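Local coordinates for protein oxidoreductase, NAD-binding (Acidithiobacillus ferrooxidans, PDB 7BVJ) that catalyses the NAD(+)-dependent oxidation of the glucosamine 3-position of UDP-N-acetylglucosamine to a ketone, a step in making the diamino sugar of lipid A, at residues T6-V11 against S65-T70; P92-T97 against R295-A300; P137-A142 against R223-D228; N238-Y243 against V261-R266. All blocks are in the same frame, centred on the assembly; numbering follows the deposited sequence.

Contact 1: residues T6-V11 against S65-T70; sequences TGVIGV and SIVTPT. With NAD (nicotinamide-adenine-dinucleotide), chain E.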
# COMPACT_ATOMS: atom_id res chain seq x y z
N THR A 6 1.80 -9.15 20.03
CA THR A 6 1.91 -9.03 18.58
C THR A 6 2.85 -10.09 18.02
O THR A 6 3.72 -10.62 18.71
CB THR A 6 2.38 -7.64 18.17
OG1 THR A 6 3.67 -7.37 18.76
CG2 THR A 6 1.39 -6.57 18.61
N GLY A 7 2.64 -10.39 16.73
CA GLY A 7 3.49 -11.32 16.01
C GLY A 7 3.53 -10.99 14.53
O GLY A 7 2.75 -10.19 14.02
N VAL A 8 4.48 -11.62 13.84
CA VAL A 8 4.60 -11.52 12.40
C VAL A 8 4.67 -12.92 11.82
O VAL A 8 5.44 -13.76 12.28
CB VAL A 8 5.83 -10.69 11.96
CG1 VAL A 8 5.89 -10.59 10.43
CG2 VAL A 8 5.77 -9.27 12.55
N ILE A 9 3.83 -13.17 10.82
CA ILE A 9 3.81 -14.42 10.07
C ILE A 9 4.44 -14.12 8.72
O ILE A 9 3.85 -13.40 7.91
CB ILE A 9 2.38 -14.95 9.92
CG1 ILE A 9 1.77 -15.22 11.30
CG2 ILE A 9 2.36 -16.16 8.96
CD1 ILE A 9 0.27 -15.47 11.28
N GLY A 10 5.65 -14.63 8.51
CA GLY A 10 6.39 -14.34 7.30
C GLY A 10 7.40 -13.23 7.54
O GLY A 10 7.03 -12.06 7.54
N VAL A 11 8.66 -13.60 7.75
CA VAL A 11 9.70 -12.64 8.11
C VAL A 11 10.83 -12.60 7.10
O VAL A 11 12.01 -12.50 7.47
CB VAL A 11 10.22 -12.89 9.53
CG1 VAL A 11 9.25 -12.27 10.54
CG2 VAL A 11 10.42 -14.38 9.78
N SER A 65 1.03 -9.09 11.86
CA SER A 65 1.24 -8.75 10.46
C SER A 65 1.46 -10.03 9.65
O SER A 65 2.16 -10.95 10.08
CB SER A 65 2.44 -7.81 10.30
OG SER A 65 2.08 -6.46 10.62
N ILE A 66 0.83 -10.09 8.48
CA ILE A 66 0.96 -11.20 7.54
C ILE A 66 1.73 -10.67 6.34
O ILE A 66 1.23 -9.83 5.57
CB ILE A 66 -0.40 -11.77 7.12
CG1 ILE A 66 -1.02 -12.54 8.28
CG2 ILE A 66 -0.27 -12.65 5.91
CD1 ILE A 66 -2.51 -12.73 8.13
N VAL A 67 2.98 -11.13 6.21
CA VAL A 67 3.90 -10.63 5.20
C VAL A 67 4.43 -11.80 4.37
O VAL A 67 5.63 -11.87 4.06
CB VAL A 67 5.04 -9.82 5.84
CG1 VAL A 67 5.65 -8.89 4.79
CG2 VAL A 67 4.53 -9.01 7.03
N THR A 68 3.57 -12.77 4.09
CA THR A 68 3.88 -13.92 3.26
C THR A 68 3.57 -13.61 1.80
O THR A 68 3.04 -12.54 1.49
CB THR A 68 3.07 -15.12 3.77
OG1 THR A 68 1.68 -14.79 3.74
CG2 THR A 68 3.51 -15.47 5.22
N PRO A 69 3.91 -14.51 0.86
CA PRO A 69 3.58 -14.22 -0.55
C PRO A 69 2.08 -14.09 -0.75
O PRO A 69 1.29 -14.75 -0.09
CB PRO A 69 4.16 -15.43 -1.31
CG PRO A 69 5.30 -15.88 -0.46
CD PRO A 69 4.78 -15.70 0.97
N THR A 70 1.72 -13.22 -1.69
CA THR A 70 0.34 -12.77 -1.86
C THR A 70 -0.63 -13.93 -2.05
O THR A 70 -1.74 -13.92 -1.49
CB THR A 70 0.26 -11.84 -3.07
OG1 THR A 70 1.19 -10.75 -2.87
CG2 THR A 70 -1.15 -11.32 -3.24
PA NAD E . 10.11 -12.48 0.66
O1A NAD E . 9.83 -13.79 -0.00
O2A NAD E . 11.43 -11.84 1.00
O5B NAD E . 9.50 -12.85 2.26
C5B NAD E . 8.62 -13.93 2.12
C4B NAD E . 8.63 -14.75 3.42
O4B NAD E . 7.43 -15.49 3.53
C3B NAD E . 9.78 -15.75 3.29
O3B NAD E . 10.49 -15.58 4.47
C2B NAD E . 9.07 -17.11 3.23
O2B NAD E . 9.80 -18.12 3.91
C1B NAD E . 7.81 -16.78 4.02
N9A NAD E . 6.66 -17.63 3.72
C8A NAD E . 6.21 -18.14 2.52
N7A NAD E . 5.09 -18.85 2.65
C5A NAD E . 4.80 -18.81 4.00
C6A NAD E . 3.74 -19.37 4.76
N6A NAD E . 2.77 -20.13 4.15
N1A NAD E . 3.70 -19.17 6.11
C2A NAD E . 4.72 -18.41 6.65
N3A NAD E . 5.77 -17.81 6.05
C4A NAD E . 5.77 -18.05 4.70
O3 NAD E . 9.32 -11.21 0.05
PN NAD E . 9.12 -9.88 0.93
O1N NAD E . 9.11 -9.89 2.44
O2N NAD E . 9.70 -8.88 -0.01
O5D NAD E . 7.41 -9.43 0.66
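Val8 and Ile9 pair in parallel with Ser65 and Ile66, and three backbone bonds join the two runs: Ser65 N to Gly7 O, Ile9 N to Ser65 O at 2.9 Å, and Val67 N to Ile9 O. The last two are nearly straight, with N-H...O angles above 170°. On the face bearing Val8 and Ser65, Val8 CG1 stands anti to its backbone N (chi1 -179°) and meets Val67 CG2 at 4.0 Å, while helix 13-25 packs over this side and the Ser65 hydroxyl bonds to Tyr22 and His18. The other face carries Ile9 and Ile66, whose CD1 and CG1 approach loosely beneath helix 73-82. Thr68, past the end of its strand, lies side by side with Ile9, its CG2 3.4 Å from Ile9 O. Gly10 CA is 3.7 Å from Thr68 CG2, and a CB here would collide with that methyl, with Val67 O and with the preceding carbonyl, Ile9 O. These are neighbouring central strands of a Rossmann fold, Gly10 opening its glycine-rich turn. The NAD adenine rests at their C-terminal ends, with N3A 3.4 Å from Thr68 CG2 and C8A 3.2 Å from Pro69 CD. Thr68 OG1 bonds instead to Thr72. The closest approaches to the adenine are made by carbon atoms of Ile9, Gly10, Thr68 and Pro69, consistent with this wall holding the base mainly by shape and van der Waals packing.

Contact 2: residues P92-T97 against R295-A300; sequences PFTLDT and RVLAAA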
# COMPACT_ATOMS: atom_id res chain seq x y z
N PRO A 92 -0.42 -6.67 -1.87
CA PRO A 92 -1.88 -6.60 -2.04
C PRO A 92 -2.63 -7.61 -1.19
O PRO A 92 -2.09 -8.64 -0.81
CB PRO A 92 -2.06 -6.89 -3.53
CG PRO A 92 -0.89 -7.70 -3.91
CD PRO A 92 0.25 -7.26 -3.05
N PHE A 93 -3.88 -7.25 -0.89
CA PHE A 93 -4.78 -8.03 -0.04
C PHE A 93 -4.75 -9.52 -0.39
O PHE A 93 -4.39 -10.36 0.45
CB PHE A 93 -6.19 -7.44 -0.22
CG PHE A 93 -7.20 -7.88 0.81
CD1 PHE A 93 -6.90 -8.82 1.79
CD2 PHE A 93 -8.48 -7.32 0.80
CE1 PHE A 93 -7.83 -9.21 2.72
CE2 PHE A 93 -9.44 -7.70 1.74
CZ PHE A 93 -9.11 -8.65 2.70
N THR A 94 -5.16 -9.86 -1.61
CA THR A 94 -5.29 -11.26 -2.05
C THR A 94 -5.03 -11.32 -3.55
O THR A 94 -4.64 -10.33 -4.18
CB THR A 94 -6.68 -11.82 -1.74
OG1 THR A 94 -7.69 -10.93 -2.25
CG2 THR A 94 -6.89 -12.03 -0.25
N LEU A 95 -5.26 -12.49 -4.14
CA LEU A 95 -5.12 -12.66 -5.59
C LEU A 95 -6.39 -12.30 -6.34
O LEU A 95 -6.31 -11.93 -7.52
CB LEU A 95 -4.73 -14.10 -5.93
CG LEU A 95 -3.35 -14.68 -5.60
CD1 LEU A 95 -3.21 -16.02 -6.31
CD2 LEU A 95 -2.20 -13.74 -5.96
N ASP A 96 -7.55 -12.46 -5.71
CA ASP A 96 -8.82 -12.18 -6.36
C ASP A 96 -9.79 -11.64 -5.33
O ASP A 96 -9.57 -11.72 -4.12
CB ASP A 96 -9.38 -13.42 -7.05
CG ASP A 96 -9.55 -14.59 -6.11
OD1 ASP A 96 -10.46 -14.57 -5.25
OD2 ASP A 96 -8.77 -15.56 -6.23
N THR A 97 -10.90 -11.08 -5.83
CA THR A 97 -11.83 -10.36 -4.98
C THR A 97 -12.72 -11.27 -4.15
O THR A 97 -13.33 -10.81 -3.17
CB THR A 97 -12.71 -9.46 -5.84
OG1 THR A 97 -13.39 -10.26 -6.82
CG2 THR A 97 -11.85 -8.41 -6.56
N ARG A 295 -11.40 -2.77 -2.79
CA ARG A 295 -11.68 -1.75 -3.81
C ARG A 295 -10.49 -1.57 -4.75
O ARG A 295 -10.62 -1.66 -5.98
CB ARG A 295 -12.02 -0.40 -3.14
CG ARG A 295 -13.50 -0.16 -2.85
CD ARG A 295 -13.87 1.35 -2.83
NE ARG A 295 -12.69 2.20 -2.78
CZ ARG A 295 -12.11 2.63 -1.66
NH1 ARG A 295 -12.64 2.30 -0.48
NH2 ARG A 295 -11.01 3.38 -1.71
N VAL A 296 -9.32 -1.30 -4.17
CA VAL A 296 -8.12 -1.08 -5.03
C VAL A 296 -7.74 -2.39 -5.73
O VAL A 296 -7.26 -2.30 -6.83
CB VAL A 296 -6.93 -0.38 -4.35
CG1 VAL A 296 -6.34 -1.12 -3.19
CG2 VAL A 296 -5.87 -0.01 -5.35
N LEU A 297 -7.93 -3.54 -5.08
CA LEU A 297 -7.61 -4.82 -5.70
C LEU A 297 -8.43 -5.06 -6.96
O LEU A 297 -7.91 -5.52 -7.98
CB LEU A 297 -7.82 -5.96 -4.70
CG LEU A 297 -7.65 -7.37 -5.29
CD1 LEU A 297 -6.18 -7.68 -5.57
CD2 LEU A 297 -8.25 -8.44 -4.40
N ALA A 298 -9.74 -4.76 -6.89
CA ALA A 298 -10.61 -4.90 -8.07
C ALA A 298 -10.18 -3.94 -9.18
O ALA A 298 -10.13 -4.33 -10.36
CB ALA A 298 -12.07 -4.64 -7.67
N ALA A 299 -9.86 -2.69 -8.83
CA ALA A 299 -9.34 -1.78 -9.84
C ALA A 299 -8.04 -2.30 -10.47
O ALA A 299 -7.84 -2.20 -11.69
CB ALA A 299 -9.11 -0.40 -9.22
N ALA A 300 -7.14 -2.81 -9.65
CA ALA A 300 -5.85 -3.24 -10.17
C ALA A 300 -6.03 -4.44 -11.08
O ALA A 300 -5.37 -4.54 -12.11
CB ALA A 300 -4.89 -3.57 -9.04
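Leu297 reaches Thr94 because its CG stands anti to the backbone N (chi1 174°), while Thr94 OG1 sits between its own backbone N and carbonyl carbon (chi1 52°). The two side chains cross at about a right angle, and Leu297 CD2 lies 3.3 Å from Thr94 OG1. The same methyl is 3.5 Å from Asp96 O, and the other branch, CD1, comes to 3.4 Å from Thr94 O. Leu297 is thus a single side chain set into a bend of polar backbone. That bend is braced from within: Thr94 OG1 donates to Asp96 O at 2.8 Å, approaching 33° from the carbonyl plane. Beside it, Thr97 CG2 touches Ala298 CB at 3.9 Å, a methyl-to-methyl contact on the partly exposed flank. Asp96 is the N-cap of helix 97-110, its OD1 accepting from Glu99 N, so the bend leads directly into that helix. The contact therefore joins the link between strand 86-90 and helix 97-110 of the Rossmann domain to the long helix 290-312 near the C terminus. Met159 of helix 157-173 also packs on Leu297. With no hydrogen bond crossing between the segments, their attachment rests on van der Waals packing, and the internal Thr94-Asp96 bond gives both polar atoms facing the leucine methyl a partner of their own.

Contact 3: residues P137-A142 against R223-D228; sequences PRYLEA and RIFWQD. With F8U ((2R,3R)-2,3-bis(oxidanyl)butane-1,4-disulfonic acid), chain F.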
# COMPACT_ATOMS: atom_id res chain seq x y z
N PRO A 137 -9.54 15.61 -6.27
CA PRO A 137 -8.85 16.13 -7.45
C PRO A 137 -9.63 15.81 -8.71
O PRO A 137 -10.37 14.83 -8.77
CB PRO A 137 -7.51 15.40 -7.43
CG PRO A 137 -7.70 14.24 -6.50
CD PRO A 137 -8.69 14.68 -5.50
N ARG A 138 -9.44 16.65 -9.72
CA ARG A 138 -10.06 16.43 -11.01
C ARG A 138 -9.18 15.60 -11.93
O ARG A 138 -9.71 14.84 -12.76
CB ARG A 138 -10.37 17.77 -11.69
CG ARG A 138 -10.98 18.81 -10.76
CD ARG A 138 -12.28 18.30 -10.16
NE ARG A 138 -13.17 19.37 -9.74
CZ ARG A 138 -14.38 19.15 -9.24
NH1 ARG A 138 -14.82 17.90 -9.09
NH2 ARG A 138 -15.16 20.17 -8.90
N TYR A 139 -7.86 15.70 -11.79
CA TYR A 139 -6.94 14.89 -12.58
C TYR A 139 -5.74 14.47 -11.74
O TYR A 139 -5.21 15.27 -10.98
CB TYR A 139 -6.50 15.68 -13.82
CG TYR A 139 -5.49 15.02 -14.74
CD1 TYR A 139 -5.75 13.81 -15.36
CD2 TYR A 139 -4.28 15.64 -15.01
CE1 TYR A 139 -4.82 13.22 -16.19
CE2 TYR A 139 -3.35 15.07 -15.83
CZ TYR A 139 -3.62 13.85 -16.43
OH TYR A 139 -2.68 13.30 -17.28
N LEU A 140 -5.32 13.20 -11.86
CA LEU A 140 -4.08 12.73 -11.24
C LEU A 140 -3.18 12.08 -12.29
O LEU A 140 -3.64 11.28 -13.12
CB LEU A 140 -4.31 11.72 -10.10
CG LEU A 140 -5.39 11.87 -9.05
CD1 LEU A 140 -6.71 11.37 -9.60
CD2 LEU A 140 -5.01 11.09 -7.80
N GLU A 141 -1.89 12.41 -12.24
CA GLU A 141 -0.87 11.92 -13.16
C GLU A 141 0.27 11.38 -12.31
O GLU A 141 0.86 12.14 -11.54
CB GLU A 141 -0.38 13.05 -14.05
CG GLU A 141 -0.09 12.70 -15.46
CD GLU A 141 0.16 13.93 -16.31
OE1 GLU A 141 0.95 14.80 -15.90
OE2 GLU A 141 -0.45 14.02 -17.40
N ALA A 142 0.60 10.10 -12.43
CA ALA A 142 1.60 9.54 -11.53
C ALA A 142 2.58 8.65 -12.27
O ALA A 142 2.24 8.04 -13.30
CB ALA A 142 0.96 8.77 -10.35
N ARG A 223 1.58 14.25 -9.83
CA ARG A 223 1.00 15.56 -10.00
C ARG A 223 -0.52 15.45 -9.89
O ARG A 223 -1.12 14.47 -10.35
CB ARG A 223 1.44 16.17 -11.33
CG ARG A 223 2.93 16.54 -11.31
CD ARG A 223 3.51 16.85 -12.69
NE ARG A 223 3.44 15.71 -13.60
CZ ARG A 223 4.27 14.67 -13.61
NH1 ARG A 223 5.28 14.59 -12.74
NH2 ARG A 223 4.10 13.71 -14.48
N ILE A 224 -1.12 16.42 -9.21
CA ILE A 224 -2.53 16.39 -8.85
C ILE A 224 -3.14 17.75 -9.20
O ILE A 224 -2.58 18.79 -8.83
CB ILE A 224 -2.71 16.08 -7.35
CG1 ILE A 224 -1.86 14.86 -6.95
CG2 ILE A 224 -4.16 15.89 -7.04
CD1 ILE A 224 -2.03 14.45 -5.50
N PHE A 225 -4.26 17.73 -9.91
CA PHE A 225 -4.91 18.93 -10.42
C PHE A 225 -6.32 19.03 -9.85
O PHE A 225 -7.16 18.14 -10.08
CB PHE A 225 -4.96 18.93 -11.95
CG PHE A 225 -3.62 18.86 -12.62
CD1 PHE A 225 -3.05 19.99 -13.19
CD2 PHE A 225 -2.93 17.65 -12.72
CE1 PHE A 225 -1.81 19.91 -13.82
CE2 PHE A 225 -1.69 17.57 -13.35
CZ PHE A 225 -1.13 18.71 -13.89
N TRP A 226 -6.57 20.11 -9.12
CA TRP A 226 -7.90 20.58 -8.77
C TRP A 226 -8.24 21.77 -9.65
O TRP A 226 -7.41 22.25 -10.44
CB TRP A 226 -7.98 20.98 -7.29
CG TRP A 226 -7.76 19.87 -6.30
CD1 TRP A 226 -8.72 19.14 -5.66
CD2 TRP A 226 -6.50 19.39 -5.81
NE1 TRP A 226 -8.13 18.22 -4.82
CE2 TRP A 226 -6.77 18.36 -4.89
CE3 TRP A 226 -5.16 19.73 -6.08
CZ2 TRP A 226 -5.76 17.67 -4.23
CZ3 TRP A 226 -4.17 19.05 -5.42
CH2 TRP A 226 -4.47 18.03 -4.49
N GLN A 227 -9.47 22.27 -9.51
CA GLN A 227 -9.89 23.43 -10.30
C GLN A 227 -9.07 24.67 -10.01
O GLN A 227 -8.97 25.56 -10.86
CB GLN A 227 -11.37 23.71 -10.03
CG GLN A 227 -12.06 24.48 -11.12
CD GLN A 227 -13.46 23.97 -11.36
OE1 GLN A 227 -13.83 22.88 -10.92
NE2 GLN A 227 -14.26 24.76 -12.08
N ASP A 228 -8.47 24.77 -8.82
CA ASP A 228 -7.74 25.98 -8.47
C ASP A 228 -6.36 25.72 -7.89
O ASP A 228 -5.74 26.65 -7.37
CB ASP A 228 -8.56 26.82 -7.48
CG ASP A 228 -9.78 27.42 -8.11
OD1 ASP A 228 -9.63 28.10 -9.16
OD2 ASP A 228 -10.89 27.21 -7.57
C01 F8U F . 5.90 17.47 -15.68
C02 F8U F . 7.33 17.95 -15.40
C03 F8U F . 7.70 18.41 -13.99
C04 F8U F . 6.58 18.85 -13.07
O06 F8U F . 8.57 19.89 -11.35
O07 F8U F . 6.43 20.61 -10.97
O08 F8U F . 7.15 18.30 -10.51
O09 F8U F . 8.55 19.49 -14.13
O10 F8U F . 8.20 16.89 -15.64
O12 F8U F . 4.36 19.17 -17.31
O13 F8U F . 3.33 18.55 -15.37
O14 F8U F . 5.30 20.00 -15.16
S05 F8U F . 7.17 19.41 -11.44
S11 F8U F . 4.71 18.84 -15.90
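Tyr139 and Phe225 form an antiparallel hydrogen-bonded pair in the mixed sheet of the Gfo/Idh/MocA C-terminal domain, and a classic beta bulge opens this end: Phe225 O accepts from both Arg138 N, at 2.7 Å, and Tyr139 N. The tight side is apolar: Pro137 CB presses on Ile224 CG2 at 3.4 Å, and Pro137 CA sits over the face of the Trp226 five-membered ring, 3.7 Å from its centroid. Trp226 NE1 turns to Gly135 O, and helix 157-173 packs on Pro137 and Leu140. The other face bears Tyr139, Glu141, Arg223 and Phe225. Its two rings are close but oblique, planes at 40°, with Tyr139 CD2 3.3 Å from Phe225 CD2. The loose part is polar: Arg223, bent at chi3 (-61°), brings NE toward Glu141 OE1 at the guanidinium edge, but this salt bridge is weak at 3.5 Å; Glu143 gives the guanidinium a second carboxylate, at NH2. An alanine at Arg223 would probably leave Glu141 and Glu143 without their cationic mate and the bound disulfonate without one wall. Exposed Arg138 and Gln227 cross obliquely, NH2 and OE1 3.6 Å apart. The disulfonate lies with C01 over one face of the guanidinium and O13 3.2 Å from Arg223 CD.

Contact 4: residues N238-Y243 against V261-R266; sequences NTLHIY and VDLAKR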
# COMPACT_ATOMS: atom_id res chain seq x y z
N ASN A 238 10.61 13.16 -0.78
CA ASN A 238 9.73 13.67 0.27
C ASN A 238 9.49 15.18 0.15
O ASN A 238 9.57 15.92 1.14
CB ASN A 238 10.26 13.30 1.66
CG ASN A 238 9.17 13.32 2.74
OD1 ASN A 238 8.14 12.66 2.62
ND2 ASN A 238 9.41 14.07 3.81
N THR A 239 9.16 15.63 -1.07
CA THR A 239 8.87 17.05 -1.29
C THR A 239 7.48 17.25 -1.86
O THR A 239 6.97 16.42 -2.61
CB THR A 239 9.88 17.71 -2.24
OG1 THR A 239 9.80 17.10 -3.54
CG2 THR A 239 11.31 17.57 -1.70
N LEU A 240 6.87 18.39 -1.51
CA LEU A 240 5.53 18.73 -1.97
C LEU A 240 5.46 20.21 -2.35
O LEU A 240 5.91 21.07 -1.59
CB LEU A 240 4.48 18.41 -0.89
CG LEU A 240 3.12 19.10 -0.95
CD1 LEU A 240 2.34 18.67 -2.18
CD2 LEU A 240 2.34 18.78 0.29
N HIS A 241 4.90 20.49 -3.52
CA HIS A 241 4.74 21.86 -4.01
C HIS A 241 3.30 22.08 -4.44
O HIS A 241 2.74 21.25 -5.15
CB HIS A 241 5.67 22.15 -5.19
CG HIS A 241 7.09 22.35 -4.78
ND1 HIS A 241 7.63 23.59 -4.53
CD2 HIS A 241 8.08 21.46 -4.52
CE1 HIS A 241 8.89 23.46 -4.17
NE2 HIS A 241 9.19 22.18 -4.15
N ILE A 242 2.72 23.20 -4.01
CA ILE A 242 1.33 23.53 -4.30
C ILE A 242 1.30 24.88 -4.98
O ILE A 242 1.79 25.87 -4.43
CB ILE A 242 0.48 23.54 -3.03
CG1 ILE A 242 0.57 22.19 -2.33
CG2 ILE A 242 -0.97 23.89 -3.34
CD1 ILE A 242 -0.13 22.15 -0.98
N TYR A 243 0.74 24.93 -6.18
CA TYR A 243 0.62 26.16 -6.94
C TYR A 243 -0.83 26.62 -6.88
O TYR A 243 -1.75 25.81 -7.09
CB TYR A 243 1.05 25.99 -8.40
CG TYR A 243 2.49 25.55 -8.64
CD1 TYR A 243 3.29 25.06 -7.60
CD2 TYR A 243 3.05 25.60 -9.92
CE1 TYR A 243 4.60 24.64 -7.82
CE2 TYR A 243 4.37 25.19 -10.15
CZ TYR A 243 5.14 24.72 -9.09
OH TYR A 243 6.44 24.31 -9.29
N VAL A 261 6.06 23.05 0.35
CA VAL A 261 5.51 22.56 1.64
C VAL A 261 6.58 21.88 2.47
O VAL A 261 7.24 20.97 2.03
CB VAL A 261 4.25 21.69 1.50
CG1 VAL A 261 3.77 21.19 2.84
CG2 VAL A 261 3.15 22.44 0.84
N ASP A 262 6.71 22.34 3.71
CA ASP A 262 7.73 21.77 4.61
C ASP A 262 7.25 20.43 5.18
O ASP A 262 6.48 20.37 6.12
CB ASP A 262 8.25 22.80 5.62
CG ASP A 262 9.27 23.77 5.08
OD1 ASP A 262 9.98 23.43 4.12
OD2 ASP A 262 9.35 24.86 5.63
N LEU A 263 7.74 19.38 4.58
CA LEU A 263 7.36 18.00 5.00
C LEU A 263 8.40 17.38 5.94
O LEU A 263 9.56 17.40 5.64
CB LEU A 263 7.18 17.04 3.82
CG LEU A 263 6.08 17.28 2.80
CD1 LEU A 263 6.13 16.24 1.71
CD2 LEU A 263 4.72 17.31 3.43
N ALA A 264 7.93 16.78 7.01
CA ALA A 264 8.78 16.06 7.96
C ALA A 264 8.91 14.60 7.51
O ALA A 264 7.92 14.05 7.08
CB ALA A 264 8.13 16.10 9.31
N LYS A 265 10.12 14.05 7.59
CA LYS A 265 10.33 12.62 7.25
C LYS A 265 9.97 11.80 8.49
O LYS A 265 10.41 12.17 9.54
CB LYS A 265 11.77 12.31 6.82
CG LYS A 265 12.59 13.43 6.21
CD LYS A 265 14.12 13.26 6.31
CE LYS A 265 14.85 14.41 6.99
NZ LYS A 265 16.30 14.23 7.22
N ARG A 266 9.12 10.79 8.35
CA ARG A 266 8.83 9.88 9.45
C ARG A 266 8.84 8.43 8.96
O ARG A 266 8.84 8.16 7.76
CB ARG A 266 7.50 10.22 10.14
CG ARG A 266 6.27 9.65 9.46
CD ARG A 266 5.02 10.00 10.23
NE ARG A 266 3.81 9.58 9.54
CZ ARG A 266 2.65 10.23 9.61
NH1 ARG A 266 2.55 11.34 10.35
NH2 ARG A 266 1.58 9.78 8.95
O HOH W 1 9.24 18.68 2.29
O HOH W 2 11.48 16.02 4.50
O HOH W 3 8.71 19.98 0.03
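Leu240 and Val261 lie side by side, pointing the same way, and Leu240 can be followed outward atom by atom. Its CB meets Leu263 CD1 at 3.8 Å. Its CG, anti to the backbone N (chi1 160°), packs on CB and CG2 of Val261. At the tip, CD2 reaches Val261 CB at 3.7 Å and also lies near both valine methyls. An alanine in place of Leu240 would probably open a gap beside Val261 and beside Tyr128 of helix 124-132, which packs on both residues. Ile242 CD1 adds a second apolar touch to Val261 CG2 at 3.8 Å. Strand 239-245 runs here beside the outermost strand, 256-261, of the C-terminal domain's mixed sheet, and a G1 beta bulge at Asn238 and Thr239, both facing Asp234, begins it. Val261 N donates to Leu240 O at 2.8 Å with an N-H...O angle of 163°. Beyond that bond the chains separate and water takes over. One water accepts from Leu240 N and lies 2.7 Å from Val261 O; a second accepts from Leu263 N and lies 3.0 Å from Asn238 O. A third accepts from Asn238 ND2 and donates to Leu263 O at 2.6 Å. Leu263 CD1 lies 3.5 Å from Asn238 O.

From the N terminus, contact 1 closes first, bringing strand 63-66 beside strand 5-9 across 53 intervening residues. Contact 2 opens later, at 92-97, and closes only at 295-300 near the C terminus; the 197 residues between span much of the second domain. Contacts 3 and 4 both fall within that long loop, one after the other, and no pair of contacts crosses. Contact 1 belongs to the nucleotide-binding sheet, contacts 3 and 4 to the mixed sheet, their centres about 17 Å apart. Contact 2 ties the Rossmann part to the C-terminal helix, and it touches contact 1 directly, where Thr70 packs against Pro92, Thr94 and Leu95.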